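GH26A (Muricauda sp. MAR_2010_75, PDB 6Q75) probably hydrolyses glycosidic bonds in polysaccharides, most likely beta-mannans, as a glycoside hydrolase of family 26. Local coordinates at residues N212-R224 with F237-D250. Residues are numbered along the deposited sequence; the frame is centred on the assembly and turned at random.
Sequences NNLIWVWNANGPR and FYPGHKYVDILATD
Neighbouring parallel strands of the barrel wall, Leu214-Asn221 and Ile246-Asp250, are joined here with Trp218 paired to Leu247; their axes come within 4.3 Å. Trp218 N donates to Ile246 O and Ala248 N to Trp218 O, the alternation expected of parallel pairing. Just before the second strand, the Asp245 carboxylate, rather than a main-chain carbonyl of this segment, receives Trp216 N: OD2 of Asp245 accepts it at 2.8 Å through the anti lone pair, nearly straight (175°), while Trp216 O accepts both Asp245 N and Ile246 N. The Trp218 indole swings over to loop 237-239 because CG lies opposite the main-chain nitrogen (chi1 179°). There Trp218 NE1 donates to Phe237 O at 2.9 Å, from above the carbonyl plane, and Tyr238 sets its CD1 edge over one indole face, 3.8 Å from Trp218 CD2, in a T-shaped stack (planes at 86°). Replacing Trp218 with an alanine would probably leave Phe237 O without this donor and open a gap beside Tyr238 and Leu247. On the other sheet face, Asn219 ND2 bonds Asp250 OD1 at 2.8 Å, and Asn219 OD1 accepts from Arg173. A Tris molecule, probably from the crystallisation liquor, lies about 5 Å from the Asp250 side chain, consistent with the active-site end of a (beta/alpha)8-barrel glycoside hydrolase.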
loop_
_atom_site.group_PDB
_atom_site.type_symbol
_atom_site.label_atom_id
_atom_site.label_comp_id
_atom_site.label_asym_id
_atom_site.label_seq_id
_atom_site.Cartn_x
_atom_site.Cartn_y
_atom_site.Cartn_z
ATOM N N ASN A 212 13.815 -9.967 -0.546
ATOM C CA ASN A 212 14.092 -9.527 0.809
ATOM C C ASN A 212 14.018 -8.022 0.986
ATOM O O ASN A 212 14.361 -7.529 2.063
ATOM C CB ASN A 212 15.468 -10.038 1.244
ATOM C CG ASN A 212 15.512 -11.541 1.246
ATOM O OD1 ASN A 212 14.558 -12.175 1.704
ATOM N ND2 ASN A 212 16.582 -12.124 0.715
ATOM N N ASN A 213 13.662 -7.286 -0.056
ATOM C CA ASN A 213 13.595 -5.835 -0.003
ATOM C C ASN A 213 12.182 -5.320 0.239
ATOM O O ASN A 213 11.951 -4.113 0.104
ATOM C CB ASN A 213 14.150 -5.238 -1.292
ATOM C CG ASN A 213 13.319 -5.632 -2.490
ATOM O OD1 ASN A 213 12.820 -6.770 -2.559
ATOM N ND2 ASN A 213 13.144 -4.706 -3.434
ATOM N N LEU A 214 11.234 -6.186 0.583
ATOM C CA LEU A 214 9.851 -5.767 0.792
ATOM C C LEU A 214 9.559 -5.531 2.269
ATOM O O LEU A 214 10.016 -6.281 3.136
ATOM C CB LEU A 214 8.877 -6.806 0.243
ATOM C CG LEU A 214 9.185 -7.310 -1.175
ATOM C CD1 LEU A 214 8.195 -8.382 -1.603
ATOM C CD2 LEU A 214 9.141 -6.143 -2.148
ATOM N N ILE A 215 8.875 -4.421 2.552
ATOM C CA ILE A 215 8.232 -4.177 3.835
ATOM C C ILE A 215 6.756 -4.475 3.635
ATOM O O ILE A 215 6.108 -3.862 2.776
ATOM C CB ILE A 215 8.454 -2.725 4.301
ATOM C CG1 ILE A 215 9.923 -2.534 4.717
ATOM C CG2 ILE A 215 7.534 -2.368 5.469
ATOM C CD1 ILE A 215 10.330 -1.079 4.801
ATOM N N TRP A 216 6.206 -5.404 4.411
ATOM C CA TRP A 216 4.868 -5.904 4.117
ATOM C C TRP A 216 3.825 -5.034 4.794
ATOM O O TRP A 216 3.693 -5.046 6.024
ATOM C CB TRP A 216 4.715 -7.366 4.526
ATOM C CG TRP A 216 5.438 -8.252 3.538
ATOM C CD1 TRP A 216 6.788 -8.434 3.420
ATOM C CD2 TRP A 216 4.838 -8.979 2.455
ATOM N NE1 TRP A 216 7.059 -9.277 2.362
ATOM C CE2 TRP A 216 5.878 -9.618 1.754
ATOM C CE3 TRP A 216 3.523 -9.184 2.037
ATOM C CZ2 TRP A 216 5.641 -10.422 0.642
ATOM C CZ3 TRP A 216 3.289 -9.984 0.938
ATOM C CH2 TRP A 216 4.350 -10.614 0.263
ATOM N N VAL A 217 3.055 -4.310 3.985
ATOM C CA VAL A 217 2.063 -3.374 4.507
ATOM C C VAL A 217 0.704 -4.011 4.290
ATOM O O VAL A 217 0.263 -4.176 3.143
ATOM C CB VAL A 217 2.130 -2.002 3.834
ATOM C CG1 VAL A 217 1.087 -1.040 4.508
ATOM C CG2 VAL A 217 3.551 -1.420 3.921
ATOM N N TRP A 218 0.035 -4.346 5.395
ATOM C CA TRP A 218 -1.322 -4.873 5.376
ATOM C C TRP A 218 -2.252 -3.670 5.418
ATOM O O TRP A 218 -2.316 -2.989 6.435
ATOM C CB TRP A 218 -1.523 -5.795 6.578
ATOM C CG TRP A 218 -2.896 -6.428 6.726
ATOM C CD1 TRP A 218 -3.327 -7.629 6.200
ATOM C CD2 TRP A 218 -3.973 -5.926 7.513
ATOM N NE1 TRP A 218 -4.617 -7.888 6.607
ATOM C CE2 TRP A 218 -5.038 -6.854 7.408
ATOM C CE3 TRP A 218 -4.151 -4.770 8.291
ATOM C CZ2 TRP A 218 -6.258 -6.660 8.045
ATOM C CZ3 TRP A 218 -5.376 -4.584 8.924
ATOM C CH2 TRP A 218 -6.403 -5.520 8.804
ATOM N N ASN A 219 -2.940 -3.390 4.298
ATOM C CA ASN A 219 -3.619 -2.106 4.070
ATOM C C ASN A 219 -5.117 -2.387 3.932
ATOM O O ASN A 219 -5.571 -2.827 2.872
ATOM C CB ASN A 219 -3.058 -1.435 2.805
ATOM C CG ASN A 219 -3.430 0.056 2.669
ATOM O OD1 ASN A 219 -2.726 0.798 1.983
ATOM N ND2 ASN A 219 -4.529 0.490 3.306
ATOM N N ALA A 220 -5.882 -2.100 4.983
ATOM C CA ALA A 220 -7.318 -2.321 4.993
ATOM C C ALA A 220 -8.060 -1.042 4.609
ATOM O O ALA A 220 -7.464 -0.032 4.229
ATOM C CB ALA A 220 -7.756 -2.823 6.371
ATOM N N ASN A 221 -9.387 -1.101 4.684
ATOM C CA ASN A 221 -10.256 0.069 4.541
ATOM C C ASN A 221 -10.874 0.425 5.885
ATOM O O ASN A 221 -11.153 -0.445 6.701
ATOM C CB ASN A 221 -11.386 -0.217 3.542
ATOM C CG ASN A 221 -11.923 1.058 2.883
ATOM O OD1 ASN A 221 -11.398 1.485 1.863
ATOM N ND2 ASN A 221 -12.951 1.661 3.476
ATOM N N GLY A 222 -11.120 1.720 6.126
ATOM C CA GLY A 222 -11.934 2.064 7.268
ATOM C C GLY A 222 -13.255 1.304 7.266
ATOM O O GLY A 222 -13.941 1.228 6.238
ATOM N N PRO A 223 -13.631 0.706 8.399
ATOM C CA PRO A 223 -14.855 -0.109 8.427
ATOM C C PRO A 223 -16.117 0.728 8.276
ATOM O O PRO A 223 -16.174 1.881 8.705
ATOM C CB PRO A 223 -14.816 -0.777 9.803
ATOM C CG PRO A 223 -13.337 -0.690 10.242
ATOM C CD PRO A 223 -12.874 0.625 9.666
ATOM N N ARG A 224 -17.149 0.121 7.684
ATOM C CA ARG A 224 -18.434 0.806 7.561
ATOM C C ARG A 224 -19.515 -0.220 7.269
ATOM O O ARG A 224 -19.244 -1.247 6.655
ATOM C CB ARG A 224 -18.407 1.858 6.445
ATOM C CG ARG A 224 -18.208 1.255 5.067
ATOM C CD ARG A 224 -17.354 2.135 4.235
ATOM N NE ARG A 224 -17.438 1.846 2.808
ATOM C CZ ARG A 224 -16.646 2.422 1.918
ATOM N NH1 ARG A 224 -15.733 3.286 2.339
ATOM N NH2 ARG A 224 -16.752 2.140 0.627
ATOM N N PHE A 237 -9.474 -10.157 9.034
ATOM C CA PHE A 237 -8.690 -10.369 7.828
ATOM C C PHE A 237 -7.195 -10.248 8.078
ATOM O O PHE A 237 -6.429 -10.127 7.111
ATOM C CB PHE A 237 -9.124 -9.385 6.747
ATOM C CG PHE A 237 -10.607 -9.379 6.525
ATOM C CD1 PHE A 237 -11.418 -8.527 7.256
ATOM C CD2 PHE A 237 -11.192 -10.282 5.643
ATOM C CE1 PHE A 237 -12.786 -8.537 7.074
ATOM C CE2 PHE A 237 -12.559 -10.300 5.445
ATOM C CZ PHE A 237 -13.370 -9.416 6.163
ATOM N N TYR A 238 -6.771 -10.281 9.344
ATOM C CA TYR A 238 -5.373 -10.053 9.700
ATOM C C TYR A 238 -4.636 -11.384 9.771
ATOM O O TYR A 238 -5.051 -12.271 10.529
ATOM C CB TYR A 238 -5.261 -9.326 11.034
ATOM C CG TYR A 238 -3.846 -8.923 11.377
ATOM C CD1 TYR A 238 -3.200 -7.914 10.667
ATOM C CD2 TYR A 238 -3.154 -9.535 12.420
ATOM C CE1 TYR A 238 -1.903 -7.525 10.987
ATOM C CE2 TYR A 238 -1.836 -9.163 12.743
ATOM C CZ TYR A 238 -1.229 -8.153 12.013
ATOM O OH TYR A 238 0.052 -7.753 12.305
ATOM N N PRO A 239 -3.570 -11.581 8.994
ATOM C CA PRO A 239 -2.950 -12.910 8.895
ATOM C C PRO A 239 -1.984 -13.247 10.026
ATOM O O PRO A 239 -1.419 -14.344 10.023
ATOM C CB PRO A 239 -2.204 -12.821 7.560
ATOM C CG PRO A 239 -1.783 -11.363 7.495
ATOM C CD PRO A 239 -2.936 -10.593 8.101
ATOM N N GLY A 240 -1.771 -12.354 10.966
ATOM C CA GLY A 240 -0.864 -12.590 12.072
ATOM C C GLY A 240 0.394 -11.752 11.940
ATOM O O GLY A 240 0.830 -11.402 10.834
ATOM N N HIS A 241 1.021 -11.462 13.088
ATOM C CA HIS A 241 2.176 -10.573 13.112
ATOM C C HIS A 241 3.366 -11.150 12.364
ATOM O O HIS A 241 4.229 -10.393 11.910
ATOM C CB HIS A 241 2.571 -10.288 14.563
ATOM C CG HIS A 241 1.469 -9.661 15.355
ATOM N ND1 HIS A 241 0.833 -8.506 14.951
ATOM C CD2 HIS A 241 0.864 -10.045 16.505
ATOM C CE1 HIS A 241 -0.105 -8.194 15.828
ATOM N NE2 HIS A 241 -0.099 -9.106 16.787
ATOM N N LYS A 242 3.422 -12.470 12.196
ATOM C CA LYS A 242 4.550 -13.066 11.502
ATOM C C LYS A 242 4.637 -12.638 10.037
ATOM O O LYS A 242 5.718 -12.716 9.430
ATOM C CB LYS A 242 4.390 -14.585 11.626
ATOM C CG LYS A 242 5.194 -15.418 10.691
ATOM C CD LYS A 242 4.786 -16.864 10.798
ATOM C CE LYS A 242 5.776 -17.729 10.036
ATOM N NZ LYS A 242 6.263 -18.856 10.857
ATOM N N TYR A 243 3.537 -12.153 9.463
ATOM C CA TYR A 243 3.448 -11.887 8.034
ATOM C C TYR A 243 3.251 -10.418 7.700
ATOM O O TYR A 243 3.021 -10.098 6.525
ATOM C CB TYR A 243 2.281 -12.669 7.418
ATOM C CG TYR A 243 2.479 -14.159 7.547
ATOM C CD1 TYR A 243 3.399 -14.811 6.756
ATOM C CD2 TYR A 243 1.737 -14.905 8.449
ATOM C CE1 TYR A 243 3.599 -16.179 6.871
ATOM C CE2 TYR A 243 1.928 -16.273 8.562
ATOM C CZ TYR A 243 2.857 -16.901 7.775
ATOM O OH TYR A 243 3.064 -18.263 7.883
ATOM N N VAL A 244 3.305 -9.522 8.683
ATOM C CA VAL A 244 2.964 -8.114 8.454
ATOM C C VAL A 244 3.996 -7.241 9.167
ATOM O O VAL A 244 4.285 -7.468 10.345
ATOM C CB VAL A 244 1.543 -7.786 8.962
ATOM C CG1 VAL A 244 1.262 -6.280 8.819
ATOM C CG2 VAL A 244 0.467 -8.622 8.236
ATOM N N ASP A 245 4.549 -6.236 8.461
ATOM C CA ASP A 245 5.458 -5.250 9.056
ATOM C C ASP A 245 4.723 -4.001 9.533
ATOM O O ASP A 245 5.045 -3.457 10.594
ATOM C CB ASP A 245 6.519 -4.813 8.035
ATOM C CG ASP A 245 7.575 -5.896 7.761
ATOM O OD1 ASP A 245 8.258 -6.363 8.714
ATOM O OD2 ASP A 245 7.711 -6.281 6.576
ATOM N N ILE A 246 3.775 -3.521 8.743
ATOM C CA ILE A 246 3.108 -2.242 8.994
ATOM C C ILE A 246 1.631 -2.443 8.710
ATOM O O ILE A 246 1.275 -3.117 7.738
ATOM C CB ILE A 246 3.707 -1.142 8.098
ATOM C CG1 ILE A 246 5.191 -0.954 8.414
ATOM C CG2 ILE A 246 2.932 0.205 8.276
ATOM C CD1 ILE A 246 5.773 0.270 7.820
ATOM N N LEU A 247 0.754 -1.839 9.529
ATOM C CA LEU A 247 -0.682 -1.869 9.259
ATOM C C LEU A 247 -1.144 -0.512 8.752
ATOM O O LEU A 247 -0.642 0.528 9.172
ATOM C CB LEU A 247 -1.508 -2.278 10.497
ATOM C CG LEU A 247 -1.331 -3.716 11.017
ATOM C CD1 LEU A 247 -0.005 -3.927 11.720
ATOM C CD2 LEU A 247 -2.516 -4.144 11.920
ATOM N N ALA A 248 -2.030 -0.524 7.770
ATOM C CA ALA A 248 -2.446 0.724 7.167
ATOM C C ALA A 248 -3.934 0.661 6.889
ATOM O O ALA A 248 -4.540 -0.412 6.830
ATOM C CB ALA A 248 -1.695 1.009 5.861
ATOM N N THR A 249 -4.517 1.834 6.709
ATOM C CA THR A 249 -5.921 1.893 6.328
ATOM C C THR A 249 -6.135 3.065 5.382
ATOM O O THR A 249 -5.324 3.993 5.312
ATOM C CB THR A 249 -6.838 1.983 7.555
ATOM O OG1 THR A 249 -8.182 1.676 7.152
ATOM C CG2 THR A 249 -6.784 3.355 8.157
ATOM N N ASP A 250 -7.233 2.991 4.630
ATOM C CA ASP A 250 -7.607 3.984 3.633
ATOM C C ASP A 250 -8.766 4.793 4.187
ATOM O O ASP A 250 -9.774 4.214 4.614
ATOM C CB ASP A 250 -8.006 3.322 2.300
ATOM C CG ASP A 250 -6.820 2.617 1.627
ATOM O OD1 ASP A 250 -5.684 2.757 2.115
ATOM O OD2 ASP A 250 -7.011 1.943 0.615
HETATM O O HOH W 1 9.714 -7.578 5.777
#